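PDB 3TGV: heme-binding protein HutZ from Vibrio cholerae, which binds heme and probably degrades it to biliverdin beta and delta, releasing the iron. Local coordinates for residues L19-A24 with P60-M65; R27-Y32 with I49-R54. The protein carries 1 engineered substitution. One frame throughout, in Å; residues are numbered along the deposited sequence.

Contact 1 (L19-A24 with P60-M65); sequences LATVDA and PQVSIM
Ala20 and Ser63 face each other as a hydrogen-bonded antiparallel pair; the axes of 19-22 and 61-65 approach to 4.8 Å and run 166° apart. Two nearly straight bonds close the ring: Ala20 N reaches Ser63 O at 2.9 Å, and Ser63 N returns to Ala20 O. Each of these oxygens also takes a CA-H contact, Ser63 O from Leu19 CA and Ala20 O from Val62 CA at 3.4 Å. Toward Val22 and Gln61 a water takes over from direct bonds within these segments: it accepts from Val22 N at 2.8 Å and lies within hydrogen-bonding reach of Gln61 O, to which it can donate.

Apolar contacts line both faces. On the face of Leu19 and Ile64, a non-hydrogen-bonded pair, the two side chains lie side by side, with Leu19 CD2 against Ile64 CG1 at 3.9 Å. Thr21 and Val62 point the same way on this face, and Thr21 CG2 meets Val62 CG1 at 3.7 Å. On the face of Ala20 and Ser63 the CB atoms are 4.0 Å apart. Farther along, Val22 CG2, set between its backbone N and carbonyl carbon (chi1 of CG1 -82°), rests on Gln61 CG at 3.8 Å.

The polar ends turn to other partners: Thr21 OG1 to Asn55, Gln61 NE2 to Asn59, and Ser63 OG to Asp85 and to Val30 N of the second subunit. In the antiparallel sheet of this split-barrel, FMN-binding-like fold, strand 28-38 pairs with the other edge of 16-22 and strand 81-91 with that of 61-67. Leu56 of helix 51-58 packs on Thr21 and Val62, while Ala20 and Val22 meet Asn29 and Val22 of the second subunit.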
loop_
_atom_site.group_PDB
_atom_site.type_symbol
_atom_site.label_atom_id
_atom_site.label_comp_id
_atom_site.label_asym_id
_atom_site.label_seq_id
_atom_site.Cartn_x
_atom_site.Cartn_y
_atom_site.Cartn_z
ATOM N N LEU A 19 -1.015 -4.344 1.308
ATOM C CA LEU A 19 -0.318 -5.586 0.993
ATOM C C LEU A 19 0.432 -5.524 -0.331
ATOM O O LEU A 19 -0.085 -5.018 -1.326
ATOM C CB LEU A 19 -1.312 -6.747 0.934
ATOM C CG LEU A 19 -2.354 -6.816 2.043
ATOM C CD1 LEU A 19 -3.456 -7.821 1.703
ATOM C CD2 LEU A 19 -1.684 -7.141 3.379
ATOM N N ALA A 20 1.655 -6.044 -0.332
ATOM C CA ALA A 20 2.369 -6.317 -1.567
ATOM C C ALA A 20 2.476 -7.829 -1.742
ATOM O O ALA A 20 3.095 -8.511 -0.925
ATOM C CB ALA A 20 3.746 -5.670 -1.558
ATOM N N THR A 21 1.867 -8.352 -2.806
ATOM C CA THR A 21 1.901 -9.781 -3.072
ATOM C C THR A 21 2.600 -10.024 -4.405
ATOM O O THR A 21 2.932 -9.078 -5.120
ATOM C CB THR A 21 0.482 -10.385 -3.101
ATOM O OG1 THR A 21 -0.293 -9.723 -4.106
ATOM C CG2 THR A 21 -0.201 -10.192 -1.754
ATOM N N VAL A 22 2.830 -11.290 -4.735
ATOM C CA VAL A 22 3.506 -11.630 -5.985
ATOM C C VAL A 22 2.874 -12.862 -6.606
ATOM O O VAL A 22 2.454 -13.774 -5.890
ATOM C CB VAL A 22 5.008 -11.896 -5.777
ATOM C CG1 VAL A 22 5.785 -10.592 -5.736
ATOM C CG2 VAL A 22 5.225 -12.705 -4.501
ATOM N N ASP A 23 2.811 -12.897 -7.933
ATOM C CA ASP A 23 2.327 -14.097 -8.601
ATOM C C ASP A 23 3.473 -15.102 -8.765
ATOM O O ASP A 23 4.586 -14.850 -8.325
ATOM C CB ASP A 23 1.653 -13.764 -9.937
ATOM C CG ASP A 23 2.629 -13.289 -10.988
ATOM O OD1 ASP A 23 2.168 -12.773 -12.036
ATOM O OD2 ASP A 23 3.852 -13.448 -10.767
ATOM N N ALA A 24 3.198 -16.241 -9.389
ATOM C CA ALA A 24 4.177 -17.329 -9.456
ATOM C C ALA A 24 5.490 -16.928 -10.127
ATOM O O ALA A 24 6.540 -17.511 -9.852
ATOM C CB ALA A 24 3.570 -18.542 -10.153
ATOM N N PRO A 60 3.172 -17.691 -1.353
ATOM C CA PRO A 60 2.643 -17.300 -0.041
ATOM C C PRO A 60 3.497 -16.299 0.723
ATOM O O PRO A 60 3.574 -16.383 1.948
ATOM C CB PRO A 60 2.589 -18.635 0.728
ATOM C CG PRO A 60 2.809 -19.713 -0.316
ATOM C CD PRO A 60 3.700 -19.060 -1.328
ATOM N N GLN A 61 4.130 -15.367 0.028
ATOM C CA GLN A 61 4.876 -14.323 0.716
ATOM C C GLN A 61 4.212 -12.982 0.484
ATOM O O GLN A 61 3.710 -12.710 -0.606
ATOM C CB GLN A 61 6.327 -14.292 0.271
ATOM C CG GLN A 61 6.517 -14.090 -1.191
ATOM C CD GLN A 61 7.932 -14.396 -1.612
ATOM O OE1 GLN A 61 8.885 -14.064 -0.906
ATOM N NE2 GLN A 61 8.081 -15.034 -2.761
ATOM N N VAL A 62 4.189 -12.166 1.531
ATOM C CA VAL A 62 3.537 -10.869 1.504
ATOM C C VAL A 62 4.396 -9.863 2.243
ATOM O O VAL A 62 5.018 -10.198 3.239
ATOM C CB VAL A 62 2.242 -10.880 2.309
ATOM C CG1 VAL A 62 1.224 -9.966 1.666
ATOM C CG2 VAL A 62 1.733 -12.283 2.464
ATOM N N SER A 63 4.397 -8.627 1.770
ATOM C CA SER A 63 4.917 -7.521 2.549
ATOM C C SER A 63 3.702 -6.726 3.041
ATOM O O SER A 63 2.814 -6.384 2.254
ATOM C CB SER A 63 5.889 -6.677 1.716
ATOM O OG SER A 63 6.399 -5.566 2.440
ATOM N N ILE A 64 3.644 -6.473 4.348
ATOM C CA ILE A 64 2.473 -5.850 4.974
ATOM C C ILE A 64 2.783 -4.465 5.549
ATOM O O ILE A 64 3.844 -4.246 6.143
ATOM C CB ILE A 64 1.943 -6.727 6.115
ATOM C CG1 ILE A 64 1.423 -8.056 5.563
ATOM C CG2 ILE A 64 0.854 -5.993 6.904
ATOM C CD1 ILE A 64 1.243 -9.119 6.616
ATOM N N MET A 65 1.864 -3.526 5.369
ATOM C CA MET A 65 2.029 -2.192 5.943
ATOM C C MET A 65 0.732 -1.668 6.545
ATOM O O MET A 65 -0.342 -1.749 5.934
ATOM C CB MET A 65 2.564 -1.206 4.901
ATOM C CG MET A 65 2.675 0.219 5.407
ATOM S SD MET A 65 3.510 1.337 4.255
ATOM C CE MET A 65 2.381 1.254 2.871
HETATM O O HOH W 1 2.003 -13.161 -2.837
#

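Contact 2 (R27-Y32 with I49-R54)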
loop_
_atom_site.group_PDB
_atom_site.type_symbol
_atom_site.label_atom_id
_atom_site.label_comp_id
_atom_site.label_asym_id
_atom_site.label_seq_id
_atom_site.Cartn_x
_atom_site.Cartn_y
_atom_site.Cartn_z
ATOM N N ARG A 27 5.648 -11.222 -10.330
ATOM C CA ARG A 27 5.102 -9.910 -10.664
ATOM C C ARG A 27 4.388 -9.355 -9.428
ATOM O O ARG A 27 3.512 -10.027 -8.870
ATOM C CB ARG A 27 4.102 -10.014 -11.832
ATOM C CG ARG A 27 4.692 -10.589 -13.105
ATOM C CD ARG A 27 3.620 -10.827 -14.156
ATOM N NE ARG A 27 4.132 -11.606 -15.277
ATOM C CZ ARG A 27 4.023 -12.926 -15.379
ATOM N NH1 ARG A 27 3.420 -13.620 -14.421
ATOM N NH2 ARG A 27 4.514 -13.552 -16.444
ATOM N N PRO A 28 4.754 -8.129 -9.000
ATOM C CA PRO A 28 4.208 -7.492 -7.791
ATOM C C PRO A 28 2.760 -7.018 -7.947
ATOM O O PRO A 28 2.335 -6.603 -9.017
ATOM C CB PRO A 28 5.082 -6.248 -7.632
ATOM C CG PRO A 28 5.460 -5.908 -9.046
ATOM C CD PRO A 28 5.693 -7.241 -9.706
ATOM N N ASN A 29 2.007 -7.055 -6.858
ATOM C CA ASN A 29 0.700 -6.419 -6.841
ATOM C C ASN A 29 0.515 -5.714 -5.496
ATOM O O ASN A 29 0.891 -6.253 -4.459
ATOM C CB ASN A 29 -0.387 -7.461 -7.082
ATOM C CG ASN A 29 -1.767 -6.886 -6.979
ATOM O OD1 ASN A 29 -2.435 -7.030 -5.955
ATOM N ND2 ASN A 29 -2.214 -6.224 -8.043
ATOM N N VAL A 30 -0.021 -4.497 -5.523
ATOM C CA VAL A 30 -0.361 -3.786 -4.296
ATOM C C VAL A 30 -1.881 -3.713 -4.144
ATOM O O VAL A 30 -2.618 -3.556 -5.129
ATOM C CB VAL A 30 0.254 -2.381 -4.261
ATOM C CG1 VAL A 30 -0.408 -1.472 -5.256
ATOM C CG2 VAL A 30 0.168 -1.793 -2.840
ATOM N N SER A 31 -2.353 -3.865 -2.918
ATOM C CA SER A 31 -3.780 -3.923 -2.650
ATOM C C SER A 31 -3.947 -3.584 -1.189
ATOM O O SER A 31 -2.961 -3.283 -0.508
ATOM C CB SER A 31 -4.300 -5.340 -2.893
ATOM O OG SER A 31 -3.611 -6.256 -2.055
ATOM N N TYR A 32 -5.183 -3.629 -0.698
ATOM C CA TYR A 32 -5.427 -3.485 0.740
ATOM C C TYR A 32 -6.475 -4.505 1.202
ATOM O O TYR A 32 -7.189 -5.092 0.389
ATOM C CB TYR A 32 -5.912 -2.075 1.071
ATOM C CG TYR A 32 -7.393 -1.931 0.822
ATOM C CD1 TYR A 32 -7.889 -1.817 -0.468
ATOM C CD2 TYR A 32 -8.295 -1.942 1.876
ATOM C CE1 TYR A 32 -9.267 -1.718 -0.707
ATOM C CE2 TYR A 32 -9.661 -1.837 1.653
ATOM C CZ TYR A 32 -10.138 -1.719 0.366
ATOM O OH TYR A 32 -11.495 -1.607 0.164
ATOM N N ILE A 49 -11.412 -13.566 -6.808
ATOM C CA ILE A 49 -11.487 -12.822 -8.060
ATOM C C ILE A 49 -10.344 -11.801 -8.200
ATOM O O ILE A 49 -9.867 -11.528 -9.302
ATOM C CB ILE A 49 -12.843 -12.159 -8.239
ATOM C CG1 ILE A 49 -13.931 -13.239 -8.315
ATOM C CG2 ILE A 49 -12.859 -11.314 -9.513
ATOM C CD1 ILE A 49 -15.341 -12.689 -8.306
ATOM N N ALA A 50 -9.878 -11.258 -7.082
ATOM C CA ALA A 50 -8.817 -10.253 -7.123
ATOM C C ALA A 50 -7.429 -10.905 -7.141
ATOM O O ALA A 50 -7.255 -12.031 -6.678
ATOM C CB ALA A 50 -8.953 -9.309 -5.936
ATOM N N ARG A 51 -6.442 -10.200 -7.676
ATOM C CA ARG A 51 -5.098 -10.746 -7.796
ATOM C C ARG A 51 -4.444 -11.116 -6.478
ATOM O O ARG A 51 -3.727 -12.113 -6.409
ATOM C CB ARG A 51 -4.181 -9.767 -8.502
ATOM C CG ARG A 51 -4.488 -9.605 -9.943
ATOM C CD ARG A 51 -3.378 -8.880 -10.667
ATOM N NE ARG A 51 -3.862 -8.486 -11.981
ATOM C CZ ARG A 51 -3.328 -7.528 -12.724
ATOM N NH1 ARG A 51 -2.270 -6.852 -12.288
ATOM N NH2 ARG A 51 -3.859 -7.250 -13.907
ATOM N N HIS A 52 -4.647 -10.311 -5.440
ATOM C CA HIS A 52 -3.888 -10.559 -4.210
ATOM C C HIS A 52 -4.220 -11.929 -3.601
ATOM O O HIS A 52 -3.357 -12.589 -3.022
ATOM C CB HIS A 52 -4.051 -9.423 -3.182
ATOM C CG HIS A 52 -5.472 -9.118 -2.829
ATOM N ND1 HIS A 52 -5.820 -8.130 -1.933
ATOM C CD2 HIS A 52 -6.635 -9.669 -3.251
ATOM C CE1 HIS A 52 -7.137 -8.079 -1.827
ATOM N NE2 HIS A 52 -7.651 -9.011 -2.610
ATOM N N ALA A 53 -5.466 -12.361 -3.754
ATOM C CA ALA A 53 -5.884 -13.667 -3.258
ATOM C C ALA A 53 -5.303 -14.804 -4.099
ATOM O O ALA A 53 -4.870 -15.823 -3.568
ATOM C CB ALA A 53 -7.401 -13.754 -3.213
ATOM N N ARG A 54 -5.297 -14.636 -5.414
ATOM C CA ARG A 54 -4.688 -15.631 -6.282
ATOM C C ARG A 54 -3.171 -15.666 -6.114
ATOM O O ARG A 54 -2.542 -16.721 -6.212
ATOM C CB ARG A 54 -5.063 -15.372 -7.737
ATOM C CG ARG A 54 -6.485 -15.801 -8.092
ATOM C CD ARG A 54 -6.826 -15.416 -9.522
ATOM N NE ARG A 54 -7.294 -14.037 -9.640
ATOM C CZ ARG A 54 -6.744 -13.120 -10.432
ATOM N NH1 ARG A 54 -5.698 -13.433 -11.186
ATOM N NH2 ARG A 54 -7.247 -11.894 -10.484
HETATM O O HOH W 2 -0.178 -6.874 -10.352
HETATM O O HOH W 3 -5.394 -7.395 -5.956
#
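Ser31 and His52 meet at the edge of the imidazole: Ser31 OG lies near the ring plane, 2.9 Å from His52 ND1, in a hydrogen bond that either group could donate. With chi1 55° placing His52 CG between backbone N and carbonyl carbon, the ring lies beside Ser31, and CE1 comes to 3.7 Å from Tyr32 O, which lies in its plane. Asn29, two residues earlier on the strand, also points at the helix. Its amide plane stands 74° from the imidazole, and its two ends are joined to the helix by different waters. One water donates to Asn29 OD1 at 3.0 Å and accepts from His52 N; it also sits over one face of the His52 ring, offset toward its rim. Another accepts from Asn29 ND2 and from Arg51 NH1, and donates to Pro28 O. The Arg51 chain crosses Asn29 at about a right angle, with CD 3.9 Å from Asn29 ND2, and its NH1 also makes a salt bridge to Asp85 of the second subunit. Here the start of helix 51-58, with Ala50 at the N-cap position, is laid against strand 28-38 of the FMN-binding-like split barrel through a partly hydrated polar seam.

In the fold
Both contacts are buried, lie on the same side of the chain's centre and reach the second subunit, their centres about 8 Å apart. Contact 1, buried apart from Gln61 at its end, joins two strands of the sheet through backbone bonds and apolar side chains; contact 2, which includes partly exposed Ser31 and Arg51, sets a helix on that sheet through side chains and water. They are stitched together where strands 16-22 and 28-38 pair: Thr21 O is 2.8 Å from Asn29 N, and Leu19 N is 2.9 Å from Ser31 O, both probable hydrogen bonds. Helix 51-58 is followed in the chain by strand 61-67, linking the second segments of the two contacts.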